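Local coordinates for protein beta-1,4-mannanase (Aplysia kurodai, PDB 3VUP) that probably hydrolyses the beta-1,4-mannosidic linkages of dietary mannan, as a beta-1,4-mannanase of the sea hare's digestive fluid, at residues 78-82 with 135-140; 141-146 with 210-215; 275-280 with 310-316. All blocks are in the same frame, centred on the assembly; numbering follows the deposited sequence.

All three contacts lie in the outer layers of a TIM barrel, whose eight parallel strands are joined in sequence by helices and loops. Contacts 1 and 2 are neighbours, with centres about 12 Å apart, and both use helix 130-147. Its 135-140 part meets strand 79-81 of a small hairpin, while its 141-146 part packs on helix 197-214. Contact 1 closes before contact 2 opens along the chain; contact 3 follows both, its centre about 39 Å and 33 Å from theirs and across the chain's centre. There a loop following strand 259-262 meets the end of helix 304-313. Contacts 1 and 2 fasten one helix at two consecutive parts of its length, whereas contact 3 ties consecutive connections.

Contact 1: 78-82 with 135-140; sequences FVTGP and SYIDKA
Strand 79-81, one arm of a two-stranded antiparallel hairpin outside the TIM barrel, runs almost parallel to helix 130-147 and joins it through Val79 and Ser135. The backbone N of Val79 donates to Ser135 OG over 2.9 Å, with an N-H...O angle of 163°. Ser135 OG sits between its own backbone N and carbonyl carbon (chi1 75°); it receives the Val79 proton and also bonds Lys132 O one turn earlier. Serine suits this place because one short hydroxyl can serve both groups. If an alanine stood here, the Val79 amide would probably lose its acceptor and the strand would be held to the helix mainly by apolar packing.

The two branches of Val79 reach different neighbours on the helix. CG1 meets Ala140 CB at 3.9 Å, whereas CG2 lies 3.8 Å from Tyr136 CB and near the plane of the tyrosine ring, at its edge. The small methyl of Ala140 lets the strand come this close. Lys139 bends at chi2 (-75°) and lays CG 3.6 Å from Val79 O, while a water joins its NZ to Thr80 O. Gly81 CA makes a CH...O contact of 3.3 Å to Lys139 O; a side chain on Gly81 would probably run into Pro82 CD, so glycine fits.

Beyond the contact, Ala72 of strand 72-73 bonds the backbone of Thr80 and Gly81, Pro71 touches Val79 and Ala140, and Tyr136 leans toward the barrel, its OH on His64 and its ring edge-to-face with Trp111.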
ATOM      1  N   PHE A  78      15.505 -17.351   7.151  1.00 11.32           N
ATOM      2  CA  PHE A  78      15.961 -16.864   5.853  1.00 10.69           C
ATOM      3  C   PHE A  78      14.975 -17.298   4.788  1.00 10.00           C
ATOM      4  O   PHE A  78      14.356 -18.352   4.898  1.00 10.49           O
ATOM      5  CB  PHE A  78      17.357 -17.390   5.524  1.00 11.34           C
ATOM      6  CG  PHE A  78      18.433 -16.806   6.389  1.00 12.70           C
ATOM      7  CD1 PHE A  78      19.183 -15.727   5.954  1.00 13.21           C
ATOM      8  CD2 PHE A  78      18.683 -17.325   7.647  1.00 13.65           C
ATOM      9  CE1 PHE A  78      20.169 -15.183   6.754  1.00 14.46           C
ATOM     10  CE2 PHE A  78      19.667 -16.784   8.452  1.00 14.60           C
ATOM     11  CZ  PHE A  78      20.410 -15.713   8.004  1.00 14.95           C
ATOM     12  N   VAL A  79      14.822 -16.480   3.756  1.00  9.15           N
ATOM     13  CA  VAL A  79      13.895 -16.786   2.676  1.00  8.16           C
ATOM     14  C   VAL A  79      14.548 -17.707   1.647  1.00  8.22           C
ATOM     15  O   VAL A  79      15.686 -17.473   1.232  1.00  9.05           O
ATOM     16  CB  VAL A  79      13.382 -15.487   2.025  1.00  7.95           C
ATOM     17  CG1 VAL A  79      12.570 -15.782   0.775  1.00  8.02           C
ATOM     18  CG2 VAL A  79      12.567 -14.702   3.037  1.00  8.53           C
ATOM     19  N   THR A  80      13.826 -18.755   1.249  1.00  8.43           N
ATOM     20  CA  THR A  80      14.338 -19.717   0.278  1.00  8.81           C
ATOM     21  C   THR A  80      13.820 -19.509  -1.136  1.00  8.80           C
ATOM     22  O   THR A  80      14.440 -19.960  -2.097  1.00  9.46           O
ATOM     23  CB  THR A  80      14.031 -21.172   0.694  1.00  9.10           C
ATOM     24  OG1 THR A  80      12.612 -21.376   0.746  1.00  9.35           O
ATOM     25  CG2 THR A  80      14.634 -21.473   2.049  1.00 10.10           C
ATOM     26  N   GLY A  81      12.681 -18.839  -1.262  1.00  7.87           N
ATOM     27  CA  GLY A  81      12.067 -18.641  -2.560  1.00  8.00           C
ATOM     28  C   GLY A  81      10.718 -17.972  -2.401  1.00  7.49           C
ATOM     29  O   GLY A  81      10.289 -17.693  -1.280  1.00  7.30           O
ATOM     30  N   PRO A  82      10.035 -17.710  -3.520  1.00  7.47           N
ATOM     31  CA  PRO A  82       8.742 -17.017  -3.475  1.00  7.89           C
ATOM     32  C   PRO A  82       7.651 -17.836  -2.784  1.00  8.41           C
ATOM     33  O   PRO A  82       6.727 -17.272  -2.197  1.00  8.45           O
ATOM     34  CB  PRO A  82       8.409 -16.794  -4.960  1.00  8.39           C
ATOM     35  CG  PRO A  82       9.721 -16.880  -5.661  1.00  9.47           C
ATOM     36  CD  PRO A  82      10.506 -17.908  -4.903  1.00  7.84           C
ATOM     37  N   SER A 135      18.087 -11.972   1.805  1.00  8.39           N
ATOM     38  CA  SER A 135      17.568 -13.234   1.272  1.00  8.77           C
ATOM     39  C   SER A 135      16.149 -13.086   0.724  1.00  7.65           C
ATOM     40  O   SER A 135      15.824 -13.665  -0.308  1.00  7.63           O
ATOM     41  CB  SER A 135      17.676 -14.392   2.281  1.00  9.51           C
ATOM     42  OG  SER A 135      16.716 -14.320   3.322  1.00  9.47           O
ATOM     43  N   TYR A 136      15.305 -12.303   1.394  1.00  7.12           N
ATOM     44  CA  TYR A 136      13.981 -12.023   0.845  1.00  6.83           C
ATOM     45  C   TYR A 136      14.102 -11.340  -0.514  1.00  6.42           C
ATOM     46  O   TYR A 136      13.438 -11.716  -1.492  1.00  6.83           O
ATOM     47  CB  TYR A 136      13.123 -11.154   1.790  1.00  6.86           C
ATOM     48  CG  TYR A 136      11.854 -10.712   1.099  1.00  6.66           C
ATOM     49  CD1 TYR A 136      10.924 -11.653   0.674  1.00  6.79           C
ATOM     50  CD2 TYR A 136      11.608  -9.369   0.812  1.00  6.97           C
ATOM     51  CE1 TYR A 136       9.777 -11.280   0.001  1.00  6.84           C
ATOM     52  CE2 TYR A 136      10.455  -8.985   0.142  1.00  6.97           C
ATOM     53  CZ  TYR A 136       9.547  -9.945  -0.262  1.00  6.48           C
ATOM     54  OH  TYR A 136       8.419  -9.548  -0.947  1.00  7.07           O
ATOM     55  N   ILE A 137      14.952 -10.325  -0.568  1.00  6.94           N
ATOM     56  CA  ILE A 137      15.122  -9.552  -1.783  1.00  7.12           C
ATOM     57  C   ILE A 137      15.630 -10.415  -2.935  1.00  6.82           C
ATOM     58  O   ILE A 137      15.079 -10.384  -4.039  1.00  7.19           O
ATOM     59  CB  ILE A 137      16.030  -8.361  -1.506  1.00  8.08           C
ATOM     60  CG1 ILE A 137      15.265  -7.347  -0.643  1.00  9.59           C
ATOM     61  CG2 ILE A 137      16.518  -7.737  -2.810  1.00  8.95           C
ATOM     62  CD1 ILE A 137      16.104  -6.221  -0.125  1.00 10.18           C
ATOM     63  N   ASP A 138      16.655 -11.218  -2.669  1.00  7.37           N
ATOM     64  CA  ASP A 138      17.285 -11.994  -3.728  1.00  8.02           C
ATOM     65  C   ASP A 138      16.494 -13.237  -4.127  1.00  7.96           C
ATOM     66  O   ASP A 138      16.416 -13.577  -5.305  1.00  8.67           O
ATOM     67  CB  ASP A 138      18.716 -12.364  -3.338  1.00 10.07           C
ATOM     68  CG  ASP A 138      19.639 -11.166  -3.317  1.00 13.24           C
ATOM     69  OD1 ASP A 138      19.287 -10.133  -3.922  1.00 15.31           O
ATOM     70  OD2 ASP A 138      20.725 -11.259  -2.708  1.00 15.17           O
ATOM     71  N   LYS A 139      15.898 -13.910  -3.150  1.00  7.36           N
ATOM     72  CA  LYS A 139      15.240 -15.188  -3.412  1.00  7.81           C
ATOM     73  C   LYS A 139      13.746 -15.088  -3.726  1.00  7.59           C
ATOM     74  O   LYS A 139      13.174 -16.023  -4.294  1.00  7.71           O
ATOM     75  CB  LYS A 139      15.456 -16.157  -2.246  1.00  8.81           C
ATOM     76  CG  LYS A 139      16.894 -16.597  -2.060  1.00 11.88           C
ATOM     77  CD  LYS A 139      17.290 -17.611  -3.126  1.00 15.84           C
ATOM     78  CE  LYS A 139      18.597 -18.312  -2.791  1.00 19.02           C
ATOM     79  NZ  LYS A 139      18.748 -19.579  -3.567  1.00 21.02           N
ATOM     80  N   ALA A 140      13.110 -13.985  -3.339  1.00  7.14           N
ATOM     81  CA  ALA A 140      11.669 -13.837  -3.545  1.00  6.94           C
ATOM     82  C   ALA A 140      11.267 -12.560  -4.270  1.00  6.69           C
ATOM     83  O   ALA A 140      10.575 -12.621  -5.279  1.00  6.80           O
ATOM     84  CB  ALA A 140      10.906 -13.979  -2.227  1.00  6.98           C
TER
HETATM   85  O   HOH W   1      17.135 -20.897  -1.701  1.00 23.06           O

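Contact 2: 141-146 with 210-215; sequences LKPIVN and AIKTTD. With SO4 (sulfate ion), chain H.
Lys142 reaches from helix 130-147 across Ala210 and Thr214 of helix 197-214, two successive helices of the outer layer of the TIM barrel whose short segments cross at -42° with axes 9.2 Å apart. Its CB and CG pass the hydroxyl of Thr214, CG coming to 3.5 Å from OG1. CD continues past the same oxygen, and CE then rests 3.8 Å from Ala210 CB, a methyl short enough to let the lysine chain lie across it. Since the chain stays extended beyond CG, NZ is carried clear of the helix pair to donate a 2.6 Å hydrogen bond to sulfate O4. The sulfate, probably from the crystallisation liquor, is also held by Gln134 and Lys251. A lysine suits this border, with its methylenes on the neighbouring helix and its ammonium group at the edge of the pair, beside the sulfate.

The rest of the direct contact is mostly apolar. Val145 fits between the helices: CG2 meets Ile211 CG1 at 3.9 Å, and CG1, anti to the backbone N (chi1 169°), lies 3.7 Å from Asp215 CB and also touches Thr214 CG2. Leu141 crosses Ile211 at about a right angle through its methyls. Val145 and Ile211 both rest on Trp157 of strand 157-161, which joins this helix pair to the barrel wall. Asp215, just past the helix end, turns its carboxylate to a salt bridge with Arg1 and to the amide of Gly150. At the outer edge Thr214 CG2 packs 3.6 Å from Asn146 CB, and a water donates both to Asn146 OD1 and to Thr214 O.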
ATOM      1  N   LEU A 141      11.670 -11.404  -3.749  1.00  5.96           N
ATOM      2  CA  LEU A 141      11.160 -10.146  -4.296  1.00  6.16           C
ATOM      3  C   LEU A 141      11.624  -9.905  -5.729  1.00  6.42           C
ATOM      4  O   LEU A 141      10.804  -9.651  -6.616  1.00  6.13           O
ATOM      5  CB  LEU A 141      11.544  -8.967  -3.401  1.00  6.62           C
ATOM      6  CG  LEU A 141      11.021  -7.606  -3.865  1.00  6.79           C
ATOM      7  CD1 LEU A 141       9.497  -7.564  -3.935  1.00  7.54           C
ATOM      8  CD2 LEU A 141      11.535  -6.532  -2.928  1.00  8.00           C
ATOM      9  N   LYS A 142      12.933  -9.967  -5.958  1.00  5.98           N
ATOM     10  CA  LYS A 142      13.423  -9.752  -7.309  1.00  7.11           C
ATOM     11  C   LYS A 142      12.834 -10.762  -8.315  1.00  6.57           C
ATOM     12  O   LYS A 142      12.398 -10.360  -9.393  1.00  6.91           O
ATOM     13  CB  LYS A 142      14.956  -9.662  -7.365  1.00  7.68           C
ATOM     14  CG  LYS A 142      15.523  -8.382  -6.739  1.00  8.96           C
ATOM     15  CD  LYS A 142      17.042  -8.388  -6.766  1.00 12.11           C
ATOM     16  CE  LYS A 142      17.637  -7.079  -6.282  1.00 15.21           C
ATOM     17  NZ  LYS A 142      19.104  -7.051  -6.526  1.00 18.10           N
ATOM     18  N   PRO A 143      12.790 -12.067  -7.972  1.00  6.74           N
ATOM     19  CA  PRO A 143      12.146 -12.978  -8.929  1.00  7.21           C
ATOM     20  C   PRO A 143      10.686 -12.638  -9.238  1.00  6.80           C
ATOM     21  O   PRO A 143      10.271 -12.720 -10.395  1.00  7.09           O
ATOM     22  CB  PRO A 143      12.263 -14.336  -8.233  1.00  8.17           C
ATOM     23  CG  PRO A 143      13.547 -14.217  -7.455  1.00  7.94           C
ATOM     24  CD  PRO A 143      13.555 -12.805  -6.946  1.00  7.22           C
ATOM     25  N   ILE A 144       9.921 -12.242  -8.229  1.00  6.93           N
ATOM     26  CA  ILE A 144       8.531 -11.862  -8.458  1.00  6.95           C
ATOM     27  C   ILE A 144       8.429 -10.626  -9.359  1.00  6.22           C
ATOM     28  O   ILE A 144       7.697 -10.622 -10.354  1.00  6.77           O
ATOM     29  CB  ILE A 144       7.785 -11.622  -7.128  1.00  7.19           C
ATOM     30  CG1 ILE A 144       7.605 -12.944  -6.368  1.00  7.54           C
ATOM     31  CG2 ILE A 144       6.443 -10.943  -7.390  1.00  8.89           C
ATOM     32  CD1 ILE A 144       7.197 -12.759  -4.921  1.00  8.22           C
ATOM     33  N   VAL A 145       9.172  -9.585  -9.002  1.00  6.34           N
ATOM     34  CA  VAL A 145       9.135  -8.327  -9.735  1.00  6.55           C
ATOM     35  C   VAL A 145       9.590  -8.519 -11.174  1.00  6.83           C
ATOM     36  O   VAL A 145       8.993  -7.973 -12.108  1.00  7.96           O
ATOM     37  CB  VAL A 145       9.994  -7.269  -9.013  1.00  7.03           C
ATOM     38  CG1 VAL A 145      10.193  -6.030  -9.876  1.00  8.01           C
ATOM     39  CG2 VAL A 145       9.359  -6.903  -7.677  1.00  7.99           C
ATOM     40  N   ASN A 146      10.645  -9.306 -11.355  1.00  7.18           N
ATOM     41  CA  ASN A 146      11.136  -9.586 -12.693  1.00  7.90           C
ATOM     42  C   ASN A 146      10.114 -10.336 -13.535  1.00  7.78           C
ATOM     43  O   ASN A 146       9.953 -10.069 -14.724  1.00  9.02           O
ATOM     44  CB  ASN A 146      12.431 -10.383 -12.633  1.00  8.98           C
ATOM     45  CG  ASN A 146      12.981 -10.678 -14.004  1.00 10.38           C
ATOM     46  OD1 ASN A 146      13.422  -9.772 -14.715  1.00 10.79           O
ATOM     47  ND2 ASN A 146      12.952 -11.945 -14.393  1.00 11.68           N
ATOM     48  N   ALA A 210      15.291  -2.455  -4.743  1.00  6.03           N
ATOM     49  CA  ALA A 210      15.295  -3.726  -5.453  1.00  6.82           C
ATOM     50  C   ALA A 210      14.227  -3.751  -6.543  1.00  6.79           C
ATOM     51  O   ALA A 210      14.477  -4.203  -7.662  1.00  7.43           O
ATOM     52  CB  ALA A 210      15.088  -4.872  -4.481  1.00  7.95           C
ATOM     53  N   ILE A 211      13.036  -3.262  -6.213  1.00  6.38           N
ATOM     54  CA  ILE A 211      11.953  -3.217  -7.187  1.00  5.90           C
ATOM     55  C   ILE A 211      12.331  -2.370  -8.401  1.00  6.19           C
ATOM     56  O   ILE A 211      12.186  -2.799  -9.545  1.00  6.52           O
ATOM     57  CB  ILE A 211      10.643  -2.720  -6.546  1.00  6.70           C
ATOM     58  CG1 ILE A 211      10.116  -3.760  -5.553  1.00  7.48           C
ATOM     59  CG2 ILE A 211       9.595  -2.398  -7.618  1.00  7.12           C
ATOM     60  CD1 ILE A 211       9.022  -3.248  -4.668  1.00  7.84           C
ATOM     61  N   LYS A 212      12.839  -1.170  -8.149  1.00  5.63           N
ATOM     62  CA  LYS A 212      13.136  -0.248  -9.240  1.00  6.56           C
ATOM     63  C   LYS A 212      14.485  -0.463  -9.935  1.00  7.05           C
ATOM     64  O   LYS A 212      14.801   0.215 -10.915  1.00  9.31           O
ATOM     65  CB  LYS A 212      12.892   1.195  -8.821  1.00  6.78           C
ATOM     66  CG  LYS A 212      11.398   1.477  -8.709  1.00  7.03           C
ATOM     67  CD  LYS A 212      11.075   2.925  -8.375  1.00  6.93           C
ATOM     68  CE  LYS A 212      11.286   3.219  -6.900  1.00  6.28           C
ATOM     69  NZ  LYS A 212      10.904   4.617  -6.574  1.00  7.13           N
ATOM     70  N   THR A 213      15.275  -1.403  -9.433  1.00  7.04           N
ATOM     71  CA  THR A 213      16.434  -1.899 -10.169  0.63  7.87           C
ATOM     72  C   THR A 213      15.969  -2.988 -11.135  1.00  7.42           C
ATOM     73  O   THR A 213      16.422  -3.077 -12.271  1.00 10.00           O
ATOM     74  CB  THR A 213      17.513  -2.505  -9.234  0.63 10.11           C
ATOM     75  OG1 THR A 213      17.927  -1.538  -8.265  0.63 11.62           O
ATOM     76  CG2 THR A 213      18.731  -2.946 -10.029  0.63 10.45           C
ATOM     77  N   THR A 214      15.041  -3.813 -10.667  1.00  7.43           N
ATOM     78  CA  THR A 214      14.571  -4.969 -11.421  1.00  7.12           C
ATOM     79  C   THR A 214      13.532  -4.589 -12.477  1.00  6.41           C
ATOM     80  O   THR A 214      13.566  -5.095 -13.602  1.00  7.52           O
ATOM     81  CB  THR A 214      14.019  -6.014 -10.444  1.00  7.54           C
ATOM     82  OG1 THR A 214      15.047  -6.377  -9.519  1.00  9.98           O
ATOM     83  CG2 THR A 214      13.553  -7.252 -11.172  1.00  8.62           C
ATOM     84  N   ASP A 215      12.615  -3.702 -12.101  1.00  5.98           N
ATOM     85  CA  ASP A 215      11.625  -3.150 -13.020  1.00  6.43           C
ATOM     86  C   ASP A 215      11.651  -1.635 -12.850  1.00  6.40           C
ATOM     87  O   ASP A 215      10.893  -1.077 -12.049  1.00  6.31           O
ATOM     88  CB  ASP A 215      10.227  -3.690 -12.718  1.00  6.80           C
ATOM     89  CG  ASP A 215       9.178  -3.192 -13.704  1.00  6.97           C
ATOM     90  OD1 ASP A 215       9.523  -2.397 -14.614  1.00  7.53           O
ATOM     91  OD2 ASP A 215       7.997  -3.589 -13.567  1.00  7.49           O
TER
HETATM   92  S   SO4 H 406      21.423  -5.305  -4.204  1.00 19.37           S
HETATM   93  O1  SO4 H 406      20.916  -6.197  -3.164  1.00 21.82           O
HETATM   94  O2  SO4 H 406      21.636  -3.954  -3.667  1.00 15.49           O
HETATM   95  O3  SO4 H 406      22.692  -5.812  -4.719  1.00 20.75           O
HETATM   96  O4  SO4 H 406      20.455  -5.252  -5.299  1.00 19.91           O
HETATM   97  O   HOH W   2       7.261  -5.268 -11.348  1.00 10.36           O
HETATM   98  O   HOH W   3      14.775  -7.381 -14.617  1.00 13.70           O

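Contact 3: 275-280 with 310-316; sequences PFTHQA and YVYNHGY
Tyr310 reaches from helix 304-313 into the turn at 275-278, where OH donates a 2.7 Å hydrogen bond to His278 O. With CG anti to the backbone N (chi1 -173°), the ring stands out from the helix toward this carbonyl. The donor meets it well off the line of the C=O bond, and tilted from the carbonyl plane. Phe276 O lies over one face of the ring, toward the rim and 3.2 Å above the plane. Over the centre of the opposite face sits His314 ND1, which donates to Tyr310 O at 2.7 Å, an acceptor close to the imidazole plane. That bond fixes the histidine's rotation, and the two rings lie face against face.

Phe276 starts out away from the helix, but its ring swings back, so that CE1 touches Val311 CG2 at 3.5 Å and CD1 approaches Tyr310 CD1, the two rings lying oblique with planes at 42°. Trp270 stacks on this phenylalanine and Phe294 meets it edge-to-face.

In the TIM barrel this joins the loop leading from strand 259-262 to strand 289-293 with the helix that follows the latter. Val311 and Tyr316 also touch Val291 of strand 289-293, so the contact borders the barrel wall.

Tyr316 holds CG beside its backbone N (chi1 -59°), which turns one ring face toward Ala280 and brings OH to 2.8 Å from Pro275 O. The Ala280 methyl makes a CH-pi contact over the ring face, 4.2 Å from the centroid. Ala280 N gives His314 O a nearly straight hydrogen bond of 2.9 Å. Gly315 follows with a positive phi, which favours glycine; a side chain there would probably press on Ala280 CB.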
ATOM      1  N   PRO A 275      -7.152  13.552   6.650  1.00  5.12           N
ATOM      2  CA  PRO A 275      -7.313  13.924   5.243  1.00  5.09           C
ATOM      3  C   PRO A 275      -8.741  14.359   4.899  1.00  5.33           C
ATOM      4  O   PRO A 275      -8.910  15.219   4.040  1.00  5.88           O
ATOM      5  CB  PRO A 275      -6.902  12.649   4.507  1.00  6.16           C
ATOM      6  CG  PRO A 275      -5.815  12.084   5.397  1.00  6.72           C
ATOM      7  CD  PRO A 275      -6.343  12.330   6.803  1.00  6.42           C
ATOM      8  N   PHE A 276      -9.736  13.813   5.595  1.00  5.12           N
ATOM      9  CA  PHE A 276     -11.141  14.115   5.324  1.00  5.15           C
ATOM     10  C   PHE A 276     -11.625  15.457   5.854  1.00  5.74           C
ATOM     11  O   PHE A 276     -12.772  15.821   5.636  1.00  6.12           O
ATOM     12  CB  PHE A 276     -12.028  12.955   5.779  1.00  5.54           C
ATOM     13  CG  PHE A 276     -12.005  11.815   4.825  1.00  4.97           C
ATOM     14  CD1 PHE A 276     -12.770  11.871   3.669  1.00  5.23           C
ATOM     15  CD2 PHE A 276     -11.193  10.718   5.030  1.00  5.12           C
ATOM     16  CE1 PHE A 276     -12.740  10.850   2.739  1.00  5.24           C
ATOM     17  CE2 PHE A 276     -11.165   9.684   4.114  1.00  5.56           C
ATOM     18  CZ  PHE A 276     -11.933   9.751   2.970  1.00  5.59           C
ATOM     19  N   THR A 277     -10.748  16.202   6.523  1.00  5.67           N
ATOM     20  CA  THR A 277     -11.054  17.578   6.914  1.00  6.34           C
ATOM     21  C   THR A 277      -9.981  18.546   6.421  1.00  6.37           C
ATOM     22  O   THR A 277      -9.955  19.712   6.811  1.00  7.84           O
ATOM     23  CB  THR A 277     -11.214  17.723   8.430  1.00  7.61           C
ATOM     24  OG1 THR A 277     -10.024  17.248   9.067  1.00  7.99           O
ATOM     25  CG2 THR A 277     -12.426  16.939   8.928  1.00  9.28           C
ATOM     26  N   HIS A 278      -9.114  18.055   5.541  1.00  6.30           N
ATOM     27  CA  HIS A 278      -8.038  18.845   4.967  1.00  6.98           C
ATOM     28  C   HIS A 278      -7.955  18.644   3.460  1.00  6.97           C
ATOM     29  O   HIS A 278      -8.830  18.020   2.848  1.00  7.91           O
ATOM     30  CB  HIS A 278      -6.727  18.522   5.687  1.00  8.04           C
ATOM     31  CG  HIS A 278      -6.750  18.950   7.116  1.00  7.95           C
ATOM     32  ND1 HIS A 278      -7.215  18.142   8.130  1.00  8.38           N
ATOM     33  CD2 HIS A 278      -6.466  20.146   7.687  1.00  9.39           C
ATOM     34  CE1 HIS A 278      -7.177  18.809   9.270  1.00  9.45           C
ATOM     35  NE2 HIS A 278      -6.723  20.026   9.028  1.00  9.85           N
ATOM     36  N   GLN A 279      -6.935  19.223   2.852  1.00  6.65           N
ATOM     37  CA  GLN A 279      -6.725  19.018   1.434  1.00  7.25           C
ATOM     38  C   GLN A 279      -5.282  18.591   1.219  1.00  5.95           C
ATOM     39  O   GLN A 279      -4.432  18.771   2.101  1.00  6.02           O
ATOM     40  CB  GLN A 279      -7.102  20.253   0.621  1.00  9.42           C
ATOM     41  CG  GLN A 279      -6.284  21.484   0.947  1.00 11.62           C
ATOM     42  CD  GLN A 279      -6.740  22.721   0.162  1.00 14.88           C
ATOM     43  OE1 GLN A 279      -7.039  22.646  -1.033  1.00 16.05           O
ATOM     44  NE2 GLN A 279      -6.787  23.863   0.836  1.00 15.84           N
ATOM     45  N   ALA A 280      -5.013  17.982   0.071  1.00  5.99           N
ATOM     46  CA  ALA A 280      -3.704  17.399  -0.184  1.00  6.59           C
ATOM     47  C   ALA A 280      -2.568  18.397   0.055  1.00  6.72           C
ATOM     48  O   ALA A 280      -1.540  18.042   0.641  1.00  7.05           O
ATOM     49  CB  ALA A 280      -3.632  16.825  -1.590  1.00  7.41           C
ATOM     50  N   TYR A 310     -15.302  13.748  -1.578  1.00  5.80           N
ATOM     51  CA  TYR A 310     -14.399  14.589  -0.803  1.00  5.72           C
ATOM     52  C   TYR A 310     -12.962  14.385  -1.272  1.00  5.01           C
ATOM     53  O   TYR A 310     -12.231  15.343  -1.524  1.00  5.52           O
ATOM     54  CB  TYR A 310     -14.516  14.318   0.704  1.00  5.69           C
ATOM     55  CG  TYR A 310     -13.710  15.314   1.490  1.00  6.01           C
ATOM     56  CD1 TYR A 310     -12.341  15.159   1.641  1.00  6.27           C
ATOM     57  CD2 TYR A 310     -14.300  16.452   2.027  1.00  6.40           C
ATOM     58  CE1 TYR A 310     -11.587  16.097   2.305  1.00  6.85           C
ATOM     59  CE2 TYR A 310     -13.552  17.396   2.712  1.00  7.32           C
ATOM     60  CZ  TYR A 310     -12.193  17.214   2.842  1.00  7.19           C
ATOM     61  OH  TYR A 310     -11.460  18.160   3.515  1.00  8.49           O
ATOM     62  N   VAL A 311     -12.544  13.131  -1.379  1.00  4.89           N
ATOM     63  CA  VAL A 311     -11.175  12.852  -1.778  1.00  5.11           C
ATOM     64  C   VAL A 311     -10.899  13.442  -3.163  1.00  5.04           C
ATOM     65  O   VAL A 311      -9.895  14.128  -3.372  1.00  5.33           O
ATOM     66  CB  VAL A 311     -10.872  11.337  -1.759  1.00  5.26           C
ATOM     67  CG1 VAL A 311      -9.477  11.076  -2.254  1.00  5.35           C
ATOM     68  CG2 VAL A 311     -11.047  10.765  -0.361  1.00  6.05           C
ATOM     69  N   TYR A 312     -11.820  13.206  -4.090  1.00  5.37           N
ATOM     70  CA  TYR A 312     -11.657  13.684  -5.453  1.00  5.42           C
ATOM     71  C   TYR A 312     -11.540  15.211  -5.512  1.00  5.18           C
ATOM     72  O   TYR A 312     -10.758  15.753  -6.295  1.00  6.00           O
ATOM     73  CB  TYR A 312     -12.830  13.206  -6.326  1.00  5.79           C
ATOM     74  CG  TYR A 312     -12.564  13.427  -7.798  1.00  5.71           C
ATOM     75  CD1 TYR A 312     -11.977  12.431  -8.578  1.00  6.18           C
ATOM     76  CD2 TYR A 312     -12.861  14.644  -8.402  1.00  6.22           C
ATOM     77  CE1 TYR A 312     -11.698  12.644  -9.915  1.00  6.24           C
ATOM     78  CE2 TYR A 312     -12.586  14.858  -9.732  1.00  6.15           C
ATOM     79  CZ  TYR A 312     -12.002  13.861 -10.483  1.00  5.98           C
ATOM     80  OH  TYR A 312     -11.716  14.085 -11.813  1.00  6.40           O
ATOM     81  N   ASN A 313     -12.329  15.887  -4.678  1.00  5.66           N
ATOM     82  CA  ASN A 313     -12.461  17.341  -4.702  1.00  6.18           C
ATOM     83  C   ASN A 313     -11.424  18.093  -3.877  1.00  6.05           C
ATOM     84  O   ASN A 313     -11.433  19.326  -3.876  1.00  6.97           O
ATOM     85  CB  ASN A 313     -13.853  17.766  -4.216  1.00  7.18           C
ATOM     86  CG  ASN A 313     -14.952  17.418  -5.193  1.00  9.61           C
ATOM     87  OD1 ASN A 313     -14.731  17.349  -6.404  1.00 10.85           O
ATOM     88  ND2 ASN A 313     -16.152  17.211  -4.673  1.00 10.60           N
ATOM     89  N   HIS A 314     -10.543  17.373  -3.177  1.00  5.51           N
ATOM     90  CA  HIS A 314      -9.571  18.020  -2.300  1.00  5.97           C
ATOM     91  C   HIS A 314      -8.121  17.731  -2.646  1.00  6.17           C
ATOM     92  O   HIS A 314      -7.257  17.714  -1.774  1.00  6.30           O
ATOM     93  CB  HIS A 314      -9.886  17.744  -0.831  1.00  6.40           C
ATOM     94  CG  HIS A 314     -11.138  18.418  -0.382  1.00  6.53           C
ATOM     95  ND1 HIS A 314     -12.386  17.904  -0.653  1.00  6.58           N
ATOM     96  CD2 HIS A 314     -11.342  19.595   0.252  1.00  7.93           C
ATOM     97  CE1 HIS A 314     -13.306  18.724  -0.183  1.00  7.28           C
ATOM     98  NE2 HIS A 314     -12.701  19.754   0.379  1.00  8.62           N
ATOM     99  N   GLY A 315      -7.853  17.529  -3.932  1.00  6.00           N
ATOM    100  CA  GLY A 315      -6.485  17.535  -4.427  1.00  6.70           C
ATOM    101  C   GLY A 315      -5.741  16.223  -4.303  1.00  6.13           C
ATOM    102  O   GLY A 315      -4.581  16.131  -4.710  1.00  6.89           O
ATOM    103  N   TYR A 316      -6.398  15.210  -3.746  1.00  5.38           N
ATOM    104  CA  TYR A 316      -5.769  13.907  -3.602  1.00  5.27           C
ATOM    105  C   TYR A 316      -5.727  13.203  -4.954  1.00  5.43           C
ATOM    106  O   TYR A 316      -6.423  13.581  -5.895  1.00  6.67           O
ATOM    107  CB  TYR A 316      -6.497  13.068  -2.553  1.00  5.64           C
ATOM    108  CG  TYR A 316      -6.525  13.722  -1.179  1.00  5.52           C
ATOM    109  CD1 TYR A 316      -5.399  13.711  -0.361  1.00  5.52           C
ATOM    110  CD2 TYR A 316      -7.664  14.372  -0.710  1.00  5.07           C
ATOM    111  CE1 TYR A 316      -5.412  14.313   0.879  1.00  5.77           C
ATOM    112  CE2 TYR A 316      -7.686  14.972   0.542  1.00  5.43           C
ATOM    113  CZ  TYR A 316      -6.554  14.940   1.327  1.00  5.11           C
ATOM    114  OH  TYR A 316      -6.551  15.536   2.570  1.00  5.80           O
TER